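DUF5624 domain-containing protein (Legionella pneumophila subsp. pneumophila, PDB 4JX2) is a putative secreted protein of unknown function that combines alpha helices and beta sheets and is seen here as a two-fold symmetric pair. Local coordinates at the interface of chains A and B. Sequence-based numbering; all coordinates share one arbitrary frame. Chains: chain A/B, hypothetical protein.

Contact 1: the interface of chains A and B. Residues chain A 269, 379-380; chain B 297-299, 329, 333.
Helix 315-339 and the short strand 296-298 of chain B form a surface that meets two loop segments of chain A, one carrying A:Ser269 and the other A:Glu379 and A:Pro380. A:Pro380 hides 60 Å² here. Its CB rests on the aliphatic CG of B:Arg329 at 3.6 Å, its CG meets the phenol ring of B:Tyr297 at the ring edge, in plane, and its CD lies over one face of the B:Arg333 guanidinium, toward the rim. B:Arg329 lays its CB over the centre of the B:Tyr297 ring, 3.5 Å above the plane, which braces the ring while its CG takes the proline. The B:Arg333 chain bends at chi3, turning the guanidinium to A:Pro380 and A:Glu379; a long salt bridge, also a weak hydrogen bond, spans 3.5 Å from its NH2 to the carboxylate OE1 of A:Glu379, the two planes 58° apart. The hydroxyl OG of A:Ser269 donates to the A:Pro380 carbonyl O at 2.6 Å, from above the carbonyl plane, tying the two loops together, and also packs on B:Arg329 CD at 3.3 Å. A water bridges the backbone carbonyls of A:Ser269 and B:Ile298. The patch seats chain A loops on a chain B helix and strand and may support pairing.

Contact 2: the interface of chains A and B. Residues chain A 26, 28; chain B 106-107, 112, 162, 165-166.
A:Tyr28, in the N-terminal segment of chain A, inserts its ring between the loop of B:Asn107 and the end of the short helix 162-165 of chain B, and buries 104 Å² there. Extended away from its own backbone N (chi1 179°), the ring points at chain B, and its phenol OH donates a hydrogen bond to the carboxylate OE2 of B:Glu112 at 2.5 Å. The glutamate, on helix 110-117, comes from the opposite direction; its OE2 is met on the anti side, 25° out of the carboxylate plane, while ring and carboxylate planes differ by 15°. B:Trp162 lies beside A:Tyr28, pointing the same way, with indole CE3 3.3 Å from OH, and the methyl CG2 of B:Val166 packs 3.7 Å from ring atom CZ. B:Asn107, which buries 47 Å², approaches the CD2 flank of the tyrosine with its CA at 3.5 Å and with its CB. B:Gln165, burying 37 Å², covers the other flank: its CB touches CD1 at 3.4 Å, and its amide NE2 comes to the ring edge, in plane, with the amide almost perpendicular to the ring. ND2 of A:Asn26 and ND2 of B:Asn107, 2.9 Å apart, cannot bond as modelled; turning over one amide would allow a hydrogen bond, but A:Asn26 is poorly ordered and the pairing doubtful. The mixed socket, aliphatic parts lining the ring and a carboxylate taking the hydroxyl, holds one chain's N-terminal segment on its neighbour and probably contributes to pairing.

Contact 3: the interface of chains A and B. Residues chain A 110-111; chain B 30, 34-35, 38.
A:Thr111, near the start of helix 110-117, sets its methyl CG2 over the six-membered ring of B:Trp35 in a CH-pi contact, 3.7 Å from the ring centroid. The methyl sits toward the rim, with CE3 of the indole 3.6 Å from CG2. The threonine crosses the tryptophan at about a right angle, and its second branch, the hydroxyl OG1, lies 3.6 Å from CH2 at the far end of the same ring. Both branches thus meet one indole: CG2 is anti to the backbone N, and OG1 lies beside that N (chi1 -62°). B:Tyr38 adds a second wall, its CB 3.9 Å from A:Thr111 CG2 and its ring carbon CG slightly farther. Farther out, the methyl CG2 of B:Thr30 approaches the same threonine methyl at 4.2 Å. A:Phe110 is the neighbour of A:Thr111 at the helix start. Helix 32-39 positions the chain B surface: B:Trp35 and B:Tyr38, nearly one turn apart, present neighbouring side chains, and B:Thr30 borders them from the preceding loop. A:Thr111 hides 88 Å² in this contact. The patch sets one helix start against helix 32-39 of the other chain and may steady the paired arrangement.

Contact 1: the interface of chains A and B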
# COMPACT_ATOMS: atom_id res chain seq x y z
N SER A 269 3.91 -7.75 -1.56
CA SER A 269 3.91 -6.72 -0.51
C SER A 269 4.79 -5.51 -0.81
O SER A 269 4.84 -4.60 0.01
CB SER A 269 4.40 -7.35 0.79
OG SER A 269 5.70 -7.88 0.62
N GLU A 379 13.17 -6.32 4.09
CA GLU A 379 11.92 -5.60 4.23
C GLU A 379 10.87 -6.01 3.23
O GLU A 379 11.14 -5.96 2.03
CB GLU A 379 12.15 -4.08 4.16
CG GLU A 379 12.90 -3.54 5.36
CD GLU A 379 12.34 -3.90 6.72
OE1 GLU A 379 11.14 -3.64 6.96
OE2 GLU A 379 13.09 -4.51 7.52
N PRO A 380 9.63 -6.34 3.74
CA PRO A 380 8.53 -6.77 2.85
C PRO A 380 8.02 -5.66 1.91
O PRO A 380 7.51 -5.97 0.84
CB PRO A 380 7.43 -7.16 3.84
CG PRO A 380 7.73 -6.42 5.10
CD PRO A 380 9.22 -6.42 5.16
N TYR B 297 1.71 -8.75 7.80
CA TYR B 297 2.17 -8.32 6.47
C TYR B 297 1.01 -7.77 5.65
O TYR B 297 -0.06 -8.37 5.61
CB TYR B 297 2.87 -9.49 5.72
CG TYR B 297 4.16 -9.95 6.37
CD1 TYR B 297 5.32 -9.17 6.32
CD2 TYR B 297 4.21 -11.13 7.10
CE1 TYR B 297 6.49 -9.57 6.96
CE2 TYR B 297 5.38 -11.54 7.76
CZ TYR B 297 6.52 -10.76 7.65
OH TYR B 297 7.68 -11.15 8.30
N ILE B 298 1.20 -6.61 5.04
CA ILE B 298 0.24 -6.00 4.14
C ILE B 298 0.66 -6.46 2.76
O ILE B 298 1.72 -6.08 2.29
CB ILE B 298 0.12 -4.46 4.29
CG1 ILE B 298 -0.21 -4.07 5.74
CG2 ILE B 298 -0.94 -3.90 3.32
CD1 ILE B 298 -0.05 -2.67 6.03
N THR B 299 -0.13 -7.35 2.14
CA THR B 299 0.19 -7.96 0.84
C THR B 299 -0.90 -7.59 -0.20
O THR B 299 -1.75 -8.43 -0.53
CB THR B 299 0.33 -9.46 1.05
OG1 THR B 299 -0.91 -9.96 1.53
CG2 THR B 299 1.45 -9.81 2.04
N ARG B 329 7.68 -13.70 3.04
CA ARG B 329 7.99 -12.40 3.66
C ARG B 329 8.80 -12.61 4.98
O ARG B 329 9.83 -11.98 5.19
CB ARG B 329 6.69 -11.62 3.95
CG ARG B 329 6.30 -10.52 2.98
CD ARG B 329 5.57 -10.99 1.75
NE ARG B 329 6.55 -11.23 0.69
CZ ARG B 329 6.39 -12.12 -0.29
NH1 ARG B 329 5.28 -12.85 -0.35
NH2 ARG B 329 7.33 -12.28 -1.20
N ARG B 333 13.19 -11.85 5.68
CA ARG B 333 13.61 -11.02 6.80
C ARG B 333 14.68 -11.74 7.64
O ARG B 333 15.67 -11.12 8.03
CB ARG B 333 12.38 -10.66 7.65
CG ARG B 333 12.49 -9.35 8.45
CD ARG B 333 11.17 -9.05 9.15
NE ARG B 333 10.74 -7.67 8.90
CZ ARG B 333 9.47 -7.27 8.82
NH1 ARG B 333 8.49 -8.15 8.98
NH2 ARG B 333 9.18 -6.00 8.59
O HOH W 1 3.62 -4.32 2.26

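Contact 2: the interface of chains A and B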
# COMPACT_ATOMS: atom_id res chain seq x y z
N ASN A 26 -32.27 -10.13 15.10
CA ASN A 26 -32.82 -8.82 15.44
C ASN A 26 -33.76 -8.30 14.33
O ASN A 26 -33.44 -8.40 13.15
CB ASN A 26 -31.68 -7.81 15.68
CG ASN A 26 -32.09 -6.50 16.36
OD1 ASN A 26 -33.23 -6.30 16.79
ND2 ASN A 26 -31.13 -5.60 16.49
N TYR A 28 -34.72 -5.08 14.27
CA TYR A 28 -34.40 -3.64 14.22
C TYR A 28 -34.33 -3.12 12.81
O TYR A 28 -33.78 -3.78 11.92
CB TYR A 28 -33.09 -3.29 14.97
CG TYR A 28 -32.72 -1.82 14.92
CD1 TYR A 28 -33.45 -0.88 15.64
CD2 TYR A 28 -31.68 -1.36 14.12
CE1 TYR A 28 -33.14 0.48 15.58
CE2 TYR A 28 -31.36 -0.01 14.06
CZ TYR A 28 -32.09 0.91 14.79
OH TYR A 28 -31.80 2.25 14.74
N PRO B 106 -26.87 -3.56 9.63
CA PRO B 106 -28.02 -2.65 9.55
C PRO B 106 -28.62 -2.29 10.93
O PRO B 106 -29.55 -1.48 11.00
CB PRO B 106 -29.03 -3.44 8.70
CG PRO B 106 -28.72 -4.86 8.98
CD PRO B 106 -27.27 -4.96 9.34
N ASN B 107 -28.11 -2.93 12.02
CA ASN B 107 -28.58 -2.72 13.39
C ASN B 107 -27.43 -2.23 14.29
O ASN B 107 -27.53 -2.28 15.52
CB ASN B 107 -29.19 -4.01 13.97
CG ASN B 107 -28.24 -5.17 14.21
OD1 ASN B 107 -27.24 -5.37 13.50
ND2 ASN B 107 -28.53 -5.98 15.21
N GLU B 112 -27.31 6.03 11.34
CA GLU B 112 -27.86 6.98 12.30
C GLU B 112 -26.80 7.97 12.77
O GLU B 112 -27.00 9.18 12.67
CB GLU B 112 -28.46 6.24 13.50
CG GLU B 112 -29.65 5.35 13.15
CD GLU B 112 -29.35 3.92 12.76
OE1 GLU B 112 -28.26 3.64 12.19
OE2 GLU B 112 -30.23 3.06 12.99
N TRP B 162 -35.10 4.16 19.20
CA TRP B 162 -34.22 3.49 18.24
C TRP B 162 -32.87 3.11 18.88
O TRP B 162 -32.33 2.04 18.60
CB TRP B 162 -34.01 4.39 16.99
CG TRP B 162 -33.15 5.60 17.23
CD1 TRP B 162 -33.55 6.82 17.70
CD2 TRP B 162 -31.73 5.66 17.12
NE1 TRP B 162 -32.46 7.62 17.90
CE2 TRP B 162 -31.33 6.94 17.55
CE3 TRP B 162 -30.75 4.75 16.71
CZ2 TRP B 162 -30.00 7.34 17.55
CZ3 TRP B 162 -29.43 5.12 16.77
CH2 TRP B 162 -29.06 6.41 17.16
N GLN B 165 -32.59 -0.08 20.78
CA GLN B 165 -32.78 -1.24 19.90
C GLN B 165 -31.52 -1.56 19.08
O GLN B 165 -31.46 -2.61 18.45
CB GLN B 165 -33.99 -0.99 18.97
CG GLN B 165 -35.38 -1.13 19.64
CD GLN B 165 -36.53 -0.79 18.71
OE1 GLN B 165 -37.42 0.00 19.04
NE2 GLN B 165 -36.54 -1.37 17.51
N VAL B 166 -30.52 -0.68 19.12
CA VAL B 166 -29.26 -0.83 18.38
C VAL B 166 -28.36 -1.86 19.11
O VAL B 166 -28.32 -1.89 20.35
CB VAL B 166 -28.57 0.56 18.22
CG1 VAL B 166 -27.08 0.46 17.92
CG2 VAL B 166 -29.27 1.39 17.15

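Contact 3: the interface of chains A and B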
# COMPACT_ATOMS: atom_id res chain seq x y z
N PHE A 110 17.14 -9.26 -19.58
CA PHE A 110 16.53 -9.32 -18.24
C PHE A 110 16.76 -10.71 -17.59
O PHE A 110 17.31 -10.78 -16.49
CB PHE A 110 15.01 -8.97 -18.28
CG PHE A 110 14.36 -8.99 -16.91
CD1 PHE A 110 14.43 -7.88 -16.07
CD2 PHE A 110 13.74 -10.14 -16.44
CE1 PHE A 110 13.87 -7.92 -14.79
CE2 PHE A 110 13.18 -10.17 -15.15
CZ PHE A 110 13.25 -9.06 -14.34
N THR A 111 16.30 -11.79 -18.26
CA THR A 111 16.40 -13.17 -17.80
C THR A 111 17.87 -13.50 -17.58
O THR A 111 18.22 -13.96 -16.50
CB THR A 111 15.72 -14.10 -18.81
OG1 THR A 111 14.34 -13.74 -18.88
CG2 THR A 111 15.84 -15.58 -18.45
N THR B 30 16.81 -15.51 -26.14
CA THR B 30 17.52 -15.82 -24.91
C THR B 30 17.93 -17.32 -24.90
O THR B 30 17.05 -18.19 -25.02
CB THR B 30 16.64 -15.48 -23.68
OG1 THR B 30 16.58 -14.07 -23.54
CG2 THR B 30 17.16 -16.08 -22.39
N PHE B 34 20.22 -19.85 -19.88
CA PHE B 34 19.83 -18.73 -19.03
C PHE B 34 18.46 -18.96 -18.38
O PHE B 34 18.31 -18.72 -17.19
CB PHE B 34 19.86 -17.39 -19.80
CG PHE B 34 21.25 -16.82 -19.92
CD1 PHE B 34 21.91 -16.31 -18.79
CD2 PHE B 34 21.92 -16.79 -21.14
CE1 PHE B 34 23.19 -15.75 -18.90
CE2 PHE B 34 23.21 -16.25 -21.25
CZ PHE B 34 23.83 -15.72 -20.13
N TRP B 35 17.49 -19.46 -19.15
CA TRP B 35 16.17 -19.75 -18.61
C TRP B 35 16.26 -20.85 -17.54
O TRP B 35 15.66 -20.72 -16.47
CB TRP B 35 15.22 -20.18 -19.73
CG TRP B 35 14.56 -19.04 -20.44
CD1 TRP B 35 14.68 -18.71 -21.76
CD2 TRP B 35 13.61 -18.13 -19.88
NE1 TRP B 35 13.84 -17.66 -22.06
CE2 TRP B 35 13.18 -17.28 -20.92
CE3 TRP B 35 13.08 -17.94 -18.59
CZ2 TRP B 35 12.23 -16.29 -20.72
CZ3 TRP B 35 12.14 -16.95 -18.39
CH2 TRP B 35 11.71 -16.15 -19.46
N TYR B 38 17.63 -19.27 -14.51
CA TYR B 38 16.58 -18.37 -13.99
C TYR B 38 15.51 -19.15 -13.17
O TYR B 38 15.22 -18.80 -12.02
CB TYR B 38 15.89 -17.62 -15.15
CG TYR B 38 14.87 -16.61 -14.68
CD1 TYR B 38 15.26 -15.37 -14.19
CD2 TYR B 38 13.51 -16.91 -14.72
CE1 TYR B 38 14.32 -14.46 -13.72
CE2 TYR B 38 12.57 -16.00 -14.22
CZ TYR B 38 12.98 -14.77 -13.73
OH TYR B 38 12.07 -13.84 -13.29

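The C-alpha centres of contacts 2 and 3 lie about 61 Å apart, near opposite ends of the pair, while contact 1 sits between them, about 39 Å from contact 2 and 26 Å from contact 3. Contacts 2 and 3 share helix 110-117, with the chains exchanged, and take successive stretches of the N-terminal region, which continues from the segment of contact 2 into helix 32-39 of contact 3. Contact 1 shares no element with either. Two-fold symmetry repeats every patch. The N-terminal region of each chain thus lies against the other chain, an arrangement compatible with a dimer, although the structure alone does not prove one.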